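Local coordinates for ABC transporter periplasmic peptide-binding protein (Pseudoalteromonas, PDB 4QFL) that binds dipeptides in the periplasm, here holding Ala-Phe, and probably delivers them to an ABC transporter for uptake, at residues Leu313-Tyr327 / Asn386-Leu400. Numbering follows the deposited sequence.
Sequences LVHAIDIEKIMQAVY and NPNARKMAELMQSDL
D399 reaches from helix 389-401 to the backbone of D318, at the start of helix 319-325: D318 N donates to D399 OD2 over 2.8 Å in a nearly straight bond (169°), meeting the oxygen from above the carboxylate plane. One water, donating to both D399 OD2 and D318 O, gives that oxygen a second hydrogen bond; another water links the carbonyls A316 O and D399 O. D318 is itself an N-cap, its OD1 accepting from K321 N, as N388 OD1 accepts from K391 N at the head of the other helix. Without the carboxylate, as with an alanine at D399, D318 N is likely to lose its acceptor across the contact and the bridging water one of its two protein partners.

Segments 319-325 and 389-400 run roughly antiparallel (151°), their axes 10.3 Å apart at closest approach, on the lobe of this family 5 solute-binding protein where L313, I317 and M396 also pack on W295 of strand 291-297. Apart from the D318-D399 bond and the waters, the interface is mainly apolar. L395 CD1 sits 3.6 Å from A325 CB and also touches V326 CG2, while its other methyl, CD2, lies against the aliphatic chain of K321. M392, extended through chi1 and chi2, turns about its CG-SD bond (chi3 -59°) and brings CE to V326 CG1, to I322 CG2 at 3.7 Å and obliquely to the Y327 ring, 3.4 Å from CE1. Beside D399, L400 CD2 meets L313 CD2 and A316 CB.

P387 CD lies over one face of the Y327 ring, 4.1 Å from its centroid, in a CH-pi contact, and Y327 OH is hydrogen-bonded to the backbone O of Y385, a residue of the bound phenylalanine's pocket.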
loop_
_atom_site.group_PDB
_atom_site.type_symbol
_atom_site.label_atom_id
_atom_site.label_comp_id
_atom_site.label_asym_id
_atom_site.label_seq_id
_atom_site.Cartn_x
_atom_site.Cartn_y
_atom_site.Cartn_z
ATOM N N LEU A 313 9.947 7.855 -25.138
ATOM C CA LEU A 313 10.626 8.193 -23.890
ATOM C C LEU A 313 11.227 6.973 -23.177
ATOM O O LEU A 313 12.332 7.031 -22.635
ATOM C CB LEU A 313 9.668 8.905 -22.936
ATOM C CG LEU A 313 9.199 10.328 -23.246
ATOM C CD1 LEU A 313 7.949 10.653 -22.445
ATOM C CD2 LEU A 313 10.291 11.344 -22.963
ATOM N N VAL A 314 10.473 5.884 -23.158
ATOM C CA VAL A 314 10.899 4.659 -22.495
ATOM C C VAL A 314 12.202 4.100 -23.074
ATOM O O VAL A 314 13.062 3.631 -22.324
ATOM C CB VAL A 314 9.806 3.574 -22.563
ATOM C CG1 VAL A 314 10.373 2.230 -22.172
ATOM C CG2 VAL A 314 8.629 3.943 -21.663
ATOM N N HIS A 315 12.344 4.148 -24.401
ATOM C CA HIS A 315 13.521 3.586 -25.071
ATOM C C HIS A 315 14.815 4.336 -24.737
ATOM O O HIS A 315 15.912 3.846 -25.000
ATOM C CB HIS A 315 13.316 3.537 -26.592
ATOM C CG HIS A 315 12.446 2.406 -27.057
ATOM N ND1 HIS A 315 12.703 1.088 -26.746
ATOM C CD2 HIS A 315 11.333 2.396 -27.830
ATOM C CE1 HIS A 315 11.781 0.316 -27.294
ATOM N NE2 HIS A 315 10.938 1.086 -27.958
ATOM N N ALA A 316 14.683 5.518 -24.151
ATOM C CA ALA A 316 15.834 6.350 -23.837
ATOM C C ALA A 316 16.449 5.990 -22.489
ATOM O O ALA A 316 17.493 6.526 -22.113
ATOM C CB ALA A 316 15.428 7.802 -23.847
ATOM N N ILE A 317 15.801 5.087 -21.759
ATOM C CA ILE A 317 16.158 4.860 -20.359
ATOM C C ILE A 317 17.087 3.679 -20.142
ATOM O O ILE A 317 16.757 2.546 -20.466
ATOM C CB ILE A 317 14.909 4.702 -19.478
ATOM C CG1 ILE A 317 13.956 5.868 -19.727
ATOM C CG2 ILE A 317 15.302 4.657 -18.005
ATOM C CD1 ILE A 317 14.593 7.222 -19.476
ATOM N N ASP A 318 18.255 3.965 -19.583
ATOM C CA ASP A 318 19.241 2.934 -19.302
ATOM C C ASP A 318 18.824 2.159 -18.073
ATOM O O ASP A 318 19.231 2.485 -16.961
ATOM C CB ASP A 318 20.613 3.561 -19.058
ATOM C CG ASP A 318 21.746 2.542 -19.117
ATOM O OD1 ASP A 318 21.473 1.323 -19.033
ATOM O OD2 ASP A 318 22.915 2.964 -19.251
ATOM N N ILE A 319 18.010 1.130 -18.273
ATOM C CA ILE A 319 17.468 0.374 -17.155
ATOM C C ILE A 319 18.564 -0.366 -16.397
ATOM O O ILE A 319 18.489 -0.540 -15.179
ATOM C CB ILE A 319 16.374 -0.623 -17.609
ATOM C CG1 ILE A 319 15.143 0.137 -18.077
ATOM C CG2 ILE A 319 15.955 -1.523 -16.458
ATOM C CD1 ILE A 319 14.595 1.063 -17.011
ATOM N N GLU A 320 19.591 -0.798 -17.118
ATOM C CA GLU A 320 20.621 -1.619 -16.498
ATOM C C GLU A 320 21.539 -0.799 -15.600
ATOM O O GLU A 320 22.141 -1.325 -14.664
ATOM C CB GLU A 320 21.395 -2.406 -17.558
ATOM C CG GLU A 320 20.605 -3.589 -18.126
ATOM C CD GLU A 320 20.324 -4.668 -17.076
ATOM O OE1 GLU A 320 21.183 -4.868 -16.186
ATOM O OE2 GLU A 320 19.249 -5.314 -17.135
ATOM N N LYS A 321 21.618 0.496 -15.873
ATOM C CA LYS A 321 22.400 1.411 -15.053
ATOM C C LYS A 321 21.642 1.749 -13.776
ATOM O O LYS A 321 22.245 2.009 -12.732
ATOM C CB LYS A 321 22.704 2.688 -15.834
ATOM C CG LYS A 321 23.307 3.814 -15.002
ATOM C CD LYS A 321 24.664 3.430 -14.463
ATOM C CE LYS A 321 25.347 4.613 -13.823
ATOM N NZ LYS A 321 26.713 4.252 -13.356
ATOM N N ILE A 322 20.314 1.758 -13.873
ATOM C CA ILE A 322 19.459 1.956 -12.709
ATOM C C ILE A 322 19.503 0.744 -11.789
ATOM O O ILE A 322 19.565 0.888 -10.565
ATOM C CB ILE A 322 18.007 2.269 -13.117
ATOM C CG1 ILE A 322 17.913 3.712 -13.632
ATOM C CG2 ILE A 322 17.064 2.073 -11.932
ATOM C CD1 ILE A 322 16.575 4.065 -14.216
ATOM N N MET A 323 19.500 -0.449 -12.376
ATOM C CA MET A 323 19.580 -1.687 -11.592
ATOM C C MET A 323 20.805 -1.725 -10.688
ATOM O O MET A 323 20.813 -2.395 -9.658
ATOM C CB MET A 323 19.548 -2.916 -12.500
ATOM C CG MET A 323 18.239 -3.068 -13.278
ATOM S SD MET A 323 16.742 -2.772 -12.289
ATOM C CE MET A 323 16.695 -4.196 -11.216
ATOM N N GLN A 324 21.842 -0.996 -11.075
ATOM C CA GLN A 324 23.052 -0.943 -10.275
ATOM C C GLN A 324 23.132 0.322 -9.445
ATOM O O GLN A 324 23.311 0.256 -8.239
ATOM C CB GLN A 324 24.304 -1.100 -11.150
ATOM C CG GLN A 324 24.676 -2.560 -11.434
ATOM C CD GLN A 324 23.492 -3.377 -11.952
ATOM O OE1 GLN A 324 22.906 -4.177 -11.213
ATOM N NE2 GLN A 324 23.135 -3.178 -13.228
ATOM N N ALA A 325 23.003 1.476 -10.085
ATOM C CA ALA A 325 23.141 2.736 -9.373
ATOM C C ALA A 325 22.077 2.927 -8.305
ATOM O O ALA A 325 22.363 3.453 -7.246
ATOM C CB ALA A 325 23.128 3.905 -10.347
ATOM N N VAL A 326 20.845 2.515 -8.602
ATOM C CA VAL A 326 19.730 2.700 -7.677
ATOM C C VAL A 326 19.491 1.470 -6.827
ATOM O O VAL A 326 19.482 1.559 -5.608
ATOM C CB VAL A 326 18.410 3.068 -8.399
ATOM C CG1 VAL A 326 17.275 3.225 -7.394
ATOM C CG2 VAL A 326 18.581 4.358 -9.185
ATOM N N TYR A 327 19.291 0.324 -7.471
ATOM C CA TYR A 327 18.896 -0.881 -6.746
ATOM C C TYR A 327 20.072 -1.645 -6.187
ATOM O O TYR A 327 19.888 -2.660 -5.509
ATOM C CB TYR A 327 18.026 -1.788 -7.610
ATOM C CG TYR A 327 16.676 -1.180 -7.900
ATOM C CD1 TYR A 327 16.514 -0.277 -8.936
ATOM C CD2 TYR A 327 15.570 -1.493 -7.122
ATOM C CE1 TYR A 327 15.277 0.295 -9.202
ATOM C CE2 TYR A 327 14.335 -0.934 -7.382
ATOM C CZ TYR A 327 14.199 -0.036 -8.422
ATOM O OH TYR A 327 12.983 0.533 -8.681
ATOM N N ASN A 386 11.373 1.130 -4.768
ATOM C CA ASN A 386 12.297 2.144 -5.263
ATOM C C ASN A 386 13.071 2.830 -4.142
ATOM O O ASN A 386 12.574 3.757 -3.514
ATOM C CB ASN A 386 11.570 3.181 -6.123
ATOM C CG ASN A 386 12.529 4.099 -6.852
ATOM O OD1 ASN A 386 13.684 4.238 -6.464
ATOM N ND2 ASN A 386 12.052 4.725 -7.913
ATOM N N PRO A 387 14.355 2.309 -3.903
ATOM C CA PRO A 387 15.021 2.918 -2.735
ATOM C C PRO A 387 15.614 4.325 -2.916
ATOM O O PRO A 387 16.057 4.917 -1.942
ATOM C CB PRO A 387 16.125 1.917 -2.386
ATOM C CG PRO A 387 16.567 1.393 -3.689
ATOM C CD PRO A 387 15.297 1.202 -4.448
ATOM N N ASN A 388 15.620 4.851 -4.131
ATOM C CA ASN A 388 16.113 6.210 -4.358
ATOM C C ASN A 388 15.523 6.854 -5.608
ATOM O O ASN A 388 16.183 6.918 -6.652
ATOM C CB ASN A 388 17.647 6.216 -4.430
ATOM C CG ASN A 388 18.244 7.603 -4.232
ATOM O OD1 ASN A 388 17.560 8.625 -4.367
ATOM N ND2 ASN A 388 19.529 7.643 -3.912
ATOM N N ALA A 389 14.287 7.337 -5.502
ATOM C CA ALA A 389 13.595 7.903 -6.656
ATOM C C ALA A 389 14.356 9.099 -7.205
ATOM O O ALA A 389 14.374 9.325 -8.412
ATOM C CB ALA A 389 12.183 8.303 -6.282
ATOM N N ARG A 390 14.994 9.850 -6.310
ATOM C CA ARG A 390 15.764 11.041 -6.672
ATOM C C ARG A 390 16.915 10.664 -7.575
ATOM O O ARG A 390 17.077 11.233 -8.646
ATOM C CB ARG A 390 16.348 11.681 -5.423
ATOM C CG ARG A 390 15.829 13.052 -5.100
ATOM C CD ARG A 390 16.471 14.159 -5.931
ATOM N NE ARG A 390 15.885 15.448 -5.546
ATOM C CZ ARG A 390 15.905 16.555 -6.283
ATOM N NH1 ARG A 390 16.493 16.567 -7.473
ATOM N NH2 ARG A 390 15.327 17.657 -5.825
ATOM N N LYS A 391 17.736 9.725 -7.111
ATOM C CA LYS A 391 18.860 9.220 -7.893
ATOM C C LYS A 391 18.366 8.671 -9.225
ATOM O O LYS A 391 18.958 8.927 -10.276
ATOM C CB LYS A 391 19.582 8.126 -7.114
ATOM C CG LYS A 391 20.720 7.444 -7.839
ATOM C CD LYS A 391 21.918 8.355 -8.001
ATOM C CE LYS A 391 23.175 7.567 -8.406
ATOM N NZ LYS A 391 24.141 8.355 -9.257
ATOM N N MET A 392 17.277 7.911 -9.185
ATOM C CA MET A 392 16.703 7.377 -10.408
ATOM C C MET A 392 16.273 8.487 -11.364
ATOM O O MET A 392 16.480 8.385 -12.569
ATOM C CB MET A 392 15.514 6.472 -10.103
ATOM C CG MET A 392 14.976 5.781 -11.330
ATOM S SD MET A 392 13.641 4.637 -10.967
ATOM C CE MET A 392 14.442 3.513 -9.826
ATOM N N ALA A 393 15.667 9.539 -10.832
ATOM C CA ALA A 393 15.200 10.642 -11.664
ATOM C C ALA A 393 16.372 11.410 -12.281
ATOM O O ALA A 393 16.288 11.890 -13.414
ATOM C CB ALA A 393 14.293 11.582 -10.860
ATOM N N GLU A 394 17.465 11.518 -11.535
ATOM C CA GLU A 394 18.665 12.152 -12.053
ATOM C C GLU A 394 19.311 11.318 -13.165
ATOM O O GLU A 394 19.793 11.862 -14.157
ATOM C CB GLU A 394 19.659 12.437 -10.925
ATOM C CG GLU A 394 19.156 13.483 -9.935
ATOM C CD GLU A 394 19.954 13.517 -8.635
ATOM O OE1 GLU A 394 20.850 12.667 -8.433
ATOM O OE2 GLU A 394 19.674 14.404 -7.808
ATOM N N LEU A 395 19.318 10.001 -13.011
ATOM C CA LEU A 395 19.851 9.157 -14.066
ATOM C C LEU A 395 19.017 9.302 -15.336
ATOM O O LEU A 395 19.555 9.392 -16.443
ATOM C CB LEU A 395 19.921 7.699 -13.620
ATOM C CG LEU A 395 21.061 7.393 -12.641
ATOM C CD1 LEU A 395 20.732 6.194 -11.773
ATOM C CD2 LEU A 395 22.391 7.190 -13.372
ATOM N N MET A 396 17.699 9.338 -15.177
ATOM C CA MET A 396 16.803 9.466 -16.326
ATOM C C MET A 396 16.917 10.843 -16.977
ATOM O O MET A 396 16.820 10.973 -18.196
ATOM C CB MET A 396 15.361 9.184 -15.914
ATOM C CG MET A 396 15.122 7.754 -15.474
ATOM S SD MET A 396 13.520 7.603 -14.672
ATOM C CE MET A 396 12.859 6.187 -15.541
ATOM N N GLN A 397 17.134 11.857 -16.150
ATOM C CA GLN A 397 17.378 13.221 -16.602
ATOM C C GLN A 397 18.564 13.258 -17.576
ATOM O O GLN A 397 18.467 13.814 -18.668
ATOM C CB GLN A 397 17.624 14.114 -15.386
ATOM C CG GLN A 397 18.048 15.539 -15.679
ATOM C CD GLN A 397 18.113 16.389 -14.415
ATOM O OE1 GLN A 397 18.975 16.193 -13.550
ATOM N NE2 GLN A 397 17.193 17.338 -14.300
ATOM N N SER A 398 19.676 12.648 -17.182
ATOM C CA SER A 398 20.816 12.497 -18.074
ATOM C C SER A 398 20.471 11.715 -19.346
ATOM O O SER A 398 20.821 12.130 -20.453
ATOM C CB SER A 398 21.971 11.810 -17.345
ATOM O OG SER A 398 22.875 11.221 -18.272
ATOM N N ASP A 399 19.796 10.579 -19.194
ATOM C CA ASP A 399 19.446 9.747 -20.344
ATOM C C ASP A 399 18.609 10.495 -21.380
ATOM O O ASP A 399 18.863 10.376 -22.580
ATOM C CB ASP A 399 18.685 8.492 -19.916
ATOM C CG ASP A 399 19.590 7.423 -19.350
ATOM O OD1 ASP A 399 20.819 7.518 -19.543
ATOM O OD2 ASP A 399 19.066 6.480 -18.718
ATOM N N LEU A 400 17.604 11.240 -20.914
ATOM C CA LEU A 400 16.632 11.888 -21.797
ATOM C C LEU A 400 17.187 13.138 -22.457
ATOM O O LEU A 400 16.851 13.442 -23.600
ATOM C CB LEU A 400 15.359 12.237 -21.032
ATOM C CG LEU A 400 14.459 11.051 -20.697
ATOM C CD1 LEU A 400 13.467 11.410 -19.604
ATOM C CD2 LEU A 400 13.740 10.550 -21.929
HETATM O O HOH W 1 19.470 8.158 -23.828
HETATM O O HOH W 2 19.647 4.985 -16.567
#